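Side-chain contacts in tegumental protein 20.8 kDa (Clonorchis sinensis, PDB 5X2D), which probably binds calcium as a full-length tegumental-allergen-like protein, the present chain being its dynein light chain-like domain: residues Ala12-Ser15 against Leu16-Ile20; Phe81-Asn85 against Arg86-Phe90. One frame throughout, in Å; residues are numbered along the deposited sequence.

Overall arrangement
Both contacts are local, and they come one after the other along the dynein light chain-like domain. Interaction 1 is the turn from strand 7-13, outermost within this chain, into helix 16-29; interaction 2 is the end of the hairpin made by strands 78-83 and 87-92. Their centres lie about 15 Å apart and their nearest atoms about 5 Å, without touching. What joins them is the antiparallel sheet, in which strand 7-13 runs beside 78-83, and the helix that packs on it: F81 and L83 reach helix 16-29, whose first turn interaction 1 caps. Together they show how this helix is started and how the chain turns back on itself in the sheet beneath it.

Interaction 1: Ala12-Ser15 against Leu16-Ile20; sequences ANMS and LEDQI
S15 is the N-cap of helix 16-29, placed just where the chain leaves strand 7-13, and D18 meets its hydroxyl through both its backbone N and its carboxylate. S15 OG lies between its own backbone N and carbonyl carbon (chi1 65°), which brings it round to the first turn of the helix, where it accepts from D18 N at 3.1 Å along a fairly straight line of 159°. The same hydroxyl gives a weak bond to D18 OD2, so one oxygen serves as acceptor and donor to the same residue. One residue further on, Q19 N donates to S15 O at 3.1 Å and starts the helical pattern from the cap residue. The Q19 side chain, extended beyond CG, runs back toward the strand, and its NE2 makes a weak bond to M14 O.

Van der Waals contacts lie beside these bonds. M14 has CG anti to its backbone N (chi1 -172°), and this sends the side chain across D18, with CG 3.5 Å from D18 CB. Its sulfur lies against the Q19 chain, SD to Q19 CG being 3.9 Å. M14 and Q19 both also touch F79 on strand 78-83, so the start of the helix is packed against the neighbouring strand, while N13 keeps the backbone pairing to S78. The amide of Q19 finally lies against the methyl of A12, with NE2 3.4 Å from A12 CB.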
loop_
_atom_site.group_PDB
_atom_site.type_symbol
_atom_site.label_atom_id
_atom_site.label_comp_id
_atom_site.label_asym_id
_atom_site.label_seq_id
_atom_site.Cartn_x
_atom_site.Cartn_y
_atom_site.Cartn_z
ATOM N N ALA A 12 13.387 4.599 -0.784
ATOM C CA ALA A 12 13.340 5.680 -1.733
ATOM C C ALA A 12 13.840 5.235 -3.096
ATOM O O ALA A 12 14.863 4.568 -3.210
ATOM C CB ALA A 12 14.147 6.868 -1.206
ATOM N N ASN A 13 13.107 5.572 -4.143
ATOM C CA ASN A 13 13.748 5.663 -5.431
ATOM C C ASN A 13 13.553 7.088 -5.885
ATOM O O ASN A 13 12.551 7.400 -6.544
ATOM C CB ASN A 13 13.138 4.647 -6.391
ATOM C CG ASN A 13 13.913 4.504 -7.660
ATOM O OD1 ASN A 13 14.883 5.232 -7.903
ATOM N ND2 ASN A 13 13.505 3.543 -8.487
ATOM N N MET A 14 14.561 7.916 -5.639
ATOM C CA MET A 14 14.354 9.348 -5.694
ATOM C C MET A 14 15.623 10.107 -5.292
ATOM O O MET A 14 16.482 9.579 -4.566
ATOM C CB MET A 14 13.172 9.694 -4.765
ATOM C CG MET A 14 12.666 11.117 -4.812
ATOM S SD MET A 14 11.052 11.325 -4.002
ATOM C CE MET A 14 10.083 9.980 -4.692
ATOM N N SER A 15 15.732 11.350 -5.756
ATOM C CA SER A 15 16.822 12.234 -5.349
ATOM C C SER A 15 16.486 12.769 -3.978
ATOM O O SER A 15 15.319 12.756 -3.596
ATOM C CB SER A 15 17.027 13.382 -6.348
ATOM O OG SER A 15 15.908 14.260 -6.385
ATOM N N LEU A 16 17.494 13.214 -3.234
ATOM C CA LEU A 16 17.234 13.842 -1.937
ATOM C C LEU A 16 16.445 15.108 -2.142
ATOM O O LEU A 16 15.616 15.480 -1.312
ATOM C CB LEU A 16 18.518 14.183 -1.178
ATOM C CG LEU A 16 19.118 13.121 -0.271
ATOM C CD1 LEU A 16 20.530 13.493 0.201
ATOM C CD2 LEU A 16 18.187 12.929 0.921
ATOM N N GLU A 17 16.725 15.777 -3.252
ATOM C CA GLU A 17 16.058 17.025 -3.562
ATOM C C GLU A 17 14.543 16.794 -3.610
ATOM O O GLU A 17 13.774 17.507 -2.965
ATOM C CB GLU A 17 16.586 17.596 -4.887
ATOM C CG GLU A 17 16.003 18.943 -5.260
ATOM C CD GLU A 17 16.641 19.533 -6.501
ATOM O OE1 GLU A 17 17.277 18.780 -7.271
ATOM O OE2 GLU A 17 16.525 20.762 -6.690
ATOM N N ASP A 18 14.125 15.752 -4.315
ATOM C CA ASP A 18 12.711 15.450 -4.417
ATOM C C ASP A 18 12.153 14.852 -3.138
ATOM O O ASP A 18 10.954 14.882 -2.905
ATOM C CB ASP A 18 12.456 14.501 -5.586
ATOM C CG ASP A 18 12.775 15.129 -6.929
ATOM O OD1 ASP A 18 12.641 16.370 -7.060
ATOM O OD2 ASP A 18 13.196 14.374 -7.836
ATOM N N GLN A 19 13.010 14.292 -2.308
ATOM C CA GLN A 19 12.540 13.760 -1.042
ATOM C C GLN A 19 12.250 14.907 -0.104
ATOM O O GLN A 19 11.251 14.917 0.624
ATOM C CB GLN A 19 13.564 12.815 -0.413
ATOM C CG GLN A 19 13.466 11.397 -0.926
ATOM C CD GLN A 19 14.603 10.566 -0.415
ATOM O OE1 GLN A 19 14.791 10.470 0.795
ATOM N NE2 GLN A 19 15.393 9.979 -1.326
ATOM N N ILE A 20 13.149 15.874 -0.132
ATOM C CA ILE A 20 13.055 17.022 0.732
ATOM C C ILE A 20 11.778 17.801 0.450
ATOM O O ILE A 20 11.115 18.221 1.389
ATOM C CB ILE A 20 14.284 17.925 0.582
ATOM C CG1 ILE A 20 15.483 17.281 1.288
ATOM C CG2 ILE A 20 14.015 19.308 1.144
ATOM C CD1 ILE A 20 16.797 18.020 1.089
#

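Interaction 2: Phe81-Asn85 against Arg86-Phe90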
loop_
_atom_site.group_PDB
_atom_site.type_symbol
_atom_site.label_atom_id
_atom_site.label_comp_id
_atom_site.label_asym_id
_atom_site.label_seq_id
_atom_site.Cartn_x
_atom_site.Cartn_y
_atom_site.Cartn_z
ATOM N N PHE A 81 8.232 7.000 3.996
ATOM C CA PHE A 81 8.802 7.553 5.222
ATOM C C PHE A 81 7.797 7.667 6.357
ATOM O O PHE A 81 6.604 7.894 6.120
ATOM C CB PHE A 81 9.392 8.936 4.952
ATOM C CG PHE A 81 8.365 9.981 4.624
ATOM C CD1 PHE A 81 7.928 10.164 3.306
ATOM C CD2 PHE A 81 7.824 10.782 5.622
ATOM C CE1 PHE A 81 6.966 11.126 3.000
ATOM C CE2 PHE A 81 6.856 11.752 5.320
ATOM C CZ PHE A 81 6.431 11.923 4.011
ATOM N N GLU A 82 8.304 7.569 7.591
ATOM C CA GLU A 82 7.497 7.682 8.819
ATOM C C GLU A 82 7.652 9.075 9.406
ATOM O O GLU A 82 8.763 9.546 9.611
ATOM C CB GLU A 82 7.916 6.652 9.878
ATOM C CG GLU A 82 7.882 5.199 9.434
ATOM C CD GLU A 82 8.315 4.239 10.535
ATOM O OE1 GLU A 82 8.425 4.673 11.707
ATOM O OE2 GLU A 82 8.552 3.048 10.224
ATOM N N LEU A 83 6.538 9.748 9.630
ATOM C CA LEU A 83 6.550 11.040 10.299
ATOM C C LEU A 83 5.599 10.977 11.506
ATOM O O LEU A 83 4.363 10.849 11.353
ATOM C CB LEU A 83 6.154 12.157 9.331
ATOM C CG LEU A 83 6.044 13.590 9.851
ATOM C CD1 LEU A 83 7.421 14.216 9.950
ATOM C CD2 LEU A 83 5.162 14.394 8.905
ATOM N N TYR A 84 6.205 11.044 12.695
ATOM C CA TYR A 84 5.496 10.926 13.959
ATOM C C TYR A 84 4.704 9.614 14.049
ATOM O O TYR A 84 3.508 9.602 14.404
ATOM C CB TYR A 84 4.580 12.132 14.143
ATOM C CG TYR A 84 5.289 13.471 14.125
ATOM C CD1 TYR A 84 6.535 13.632 14.708
ATOM C CD2 TYR A 84 4.715 14.576 13.500
ATOM C CE1 TYR A 84 7.188 14.863 14.693
ATOM C CE2 TYR A 84 5.362 15.809 13.476
ATOM C CZ TYR A 84 6.594 15.944 14.072
ATOM O OH TYR A 84 7.236 17.160 14.044
ATOM N N ASN A 85 5.377 8.512 13.721
ATOM C CA ASN A 85 4.769 7.176 13.715
ATOM C C ASN A 85 3.479 7.061 12.881
ATOM O O ASN A 85 2.524 6.381 13.276
ATOM C CB ASN A 85 4.495 6.714 15.151
ATOM C CG ASN A 85 4.817 5.242 15.362
ATOM O OD1 ASN A 85 5.437 4.604 14.510
ATOM N ND2 ASN A 85 4.423 4.705 16.513
ATOM N N ARG A 86 3.465 7.738 11.731
ATOM C CA ARG A 86 2.453 7.522 10.701
ATOM C C ARG A 86 3.168 7.466 9.359
ATOM O O ARG A 86 3.825 8.430 8.965
ATOM C CB ARG A 86 1.400 8.626 10.719
ATOM C CG ARG A 86 -0.013 8.098 10.593
ATOM C CD ARG A 86 -1.061 9.078 11.119
ATOM N NE ARG A 86 -1.065 10.357 10.407
ATOM C CZ ARG A 86 -1.943 11.336 10.634
ATOM N NH1 ARG A 86 -2.902 11.179 11.540
ATOM N NH2 ARG A 86 -1.871 12.471 9.946
ATOM N N ALA A 87 3.067 6.334 8.669
ATOM C CA ALA A 87 3.831 6.134 7.435
ATOM C C ALA A 87 3.148 6.746 6.233
ATOM O O ALA A 87 1.919 6.735 6.125
ATOM C CB ALA A 87 4.077 4.647 7.183
ATOM N N TYR A 88 3.973 7.243 5.315
ATOM C CA TYR A 88 3.512 7.840 4.077
ATOM C C TYR A 88 4.172 7.146 2.897
ATOM O O TYR A 88 5.400 7.085 2.809
ATOM C CB TYR A 88 3.808 9.346 4.064
ATOM C CG TYR A 88 3.065 10.093 5.148
ATOM C CD1 TYR A 88 3.591 10.201 6.430
ATOM C CD2 TYR A 88 1.808 10.651 4.904
ATOM C CE1 TYR A 88 2.907 10.866 7.428
ATOM C CE2 TYR A 88 1.114 11.316 5.900
ATOM C CZ TYR A 88 1.669 11.420 7.162
ATOM O OH TYR A 88 0.983 12.077 8.168
ATOM N N LEU A 89 3.364 6.605 1.997
ATOM C CA LEU A 89 3.895 5.937 0.818
ATOM C C LEU A 89 3.577 6.735 -0.453
ATOM O O LEU A 89 2.407 7.064 -0.721
ATOM C CB LEU A 89 3.339 4.507 0.700
ATOM C CG LEU A 89 3.892 3.467 1.678
ATOM C CD1 LEU A 89 3.107 3.527 2.952
ATOM C CD2 LEU A 89 3.883 2.059 1.115
ATOM N N PHE A 90 4.611 7.060 -1.226
ATOM C CA PHE A 90 4.405 7.713 -2.515
ATOM C C PHE A 90 4.826 6.806 -3.662
ATOM O O PHE A 90 5.898 6.187 -3.612
ATOM C CB PHE A 90 5.162 9.040 -2.591
ATOM C CG PHE A 90 4.628 10.089 -1.650
ATOM C CD1 PHE A 90 4.858 9.993 -0.269
ATOM C CD2 PHE A 90 3.879 11.158 -2.131
ATOM C CE1 PHE A 90 4.371 10.960 0.611
ATOM C CE2 PHE A 90 3.381 12.129 -1.261
ATOM C CZ PHE A 90 3.627 12.028 0.117
#
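The F81 ring has the CB of Y88 over one face, 3.9 Å from its centroid and 22° off the normal, a CH-pi contact offset toward the rim. The Y88 ring itself is nearly parallel to that of F81 but slid aside, with centroids 5.4 Å apart, so the two rings barely overlap; at the edge of the Y88 ring, in its plane, lies F81 O. F90 approaches the F81 ring obliquely, CE1 to CE1. With CG set between its backbone N and carbonyl carbon (chi1 68°), F81 leans over the neighbouring strand to meet these partners, and it also touches I22 and T26 of helix 16-29. L83 CB adds a contact with Y88 CE1 at 4.0 Å.

Y88 OH lies in the plane of the R86 guanidinium, at its edge, and takes weak bonds from NE and NH2. R86 NH1 also bonds A33 O, so the polar end of the arginine has partners besides the tyrosine.

The backbone fixes the register. F81 and Y88 exchange N-H to O bonds in both directions, Y88 N to F81 O being 2.8 Å. L83 N donates to R86 O at 3.1 Å, and R86 N returns a longer, bent bond to L83 O from above the carbonyl plane. Y84 and N85, both with left-handed helical backbone angles, form the turn, and the arrangement is that of a two-residue beta hairpin whose left-handed turn is close to type I'/III'.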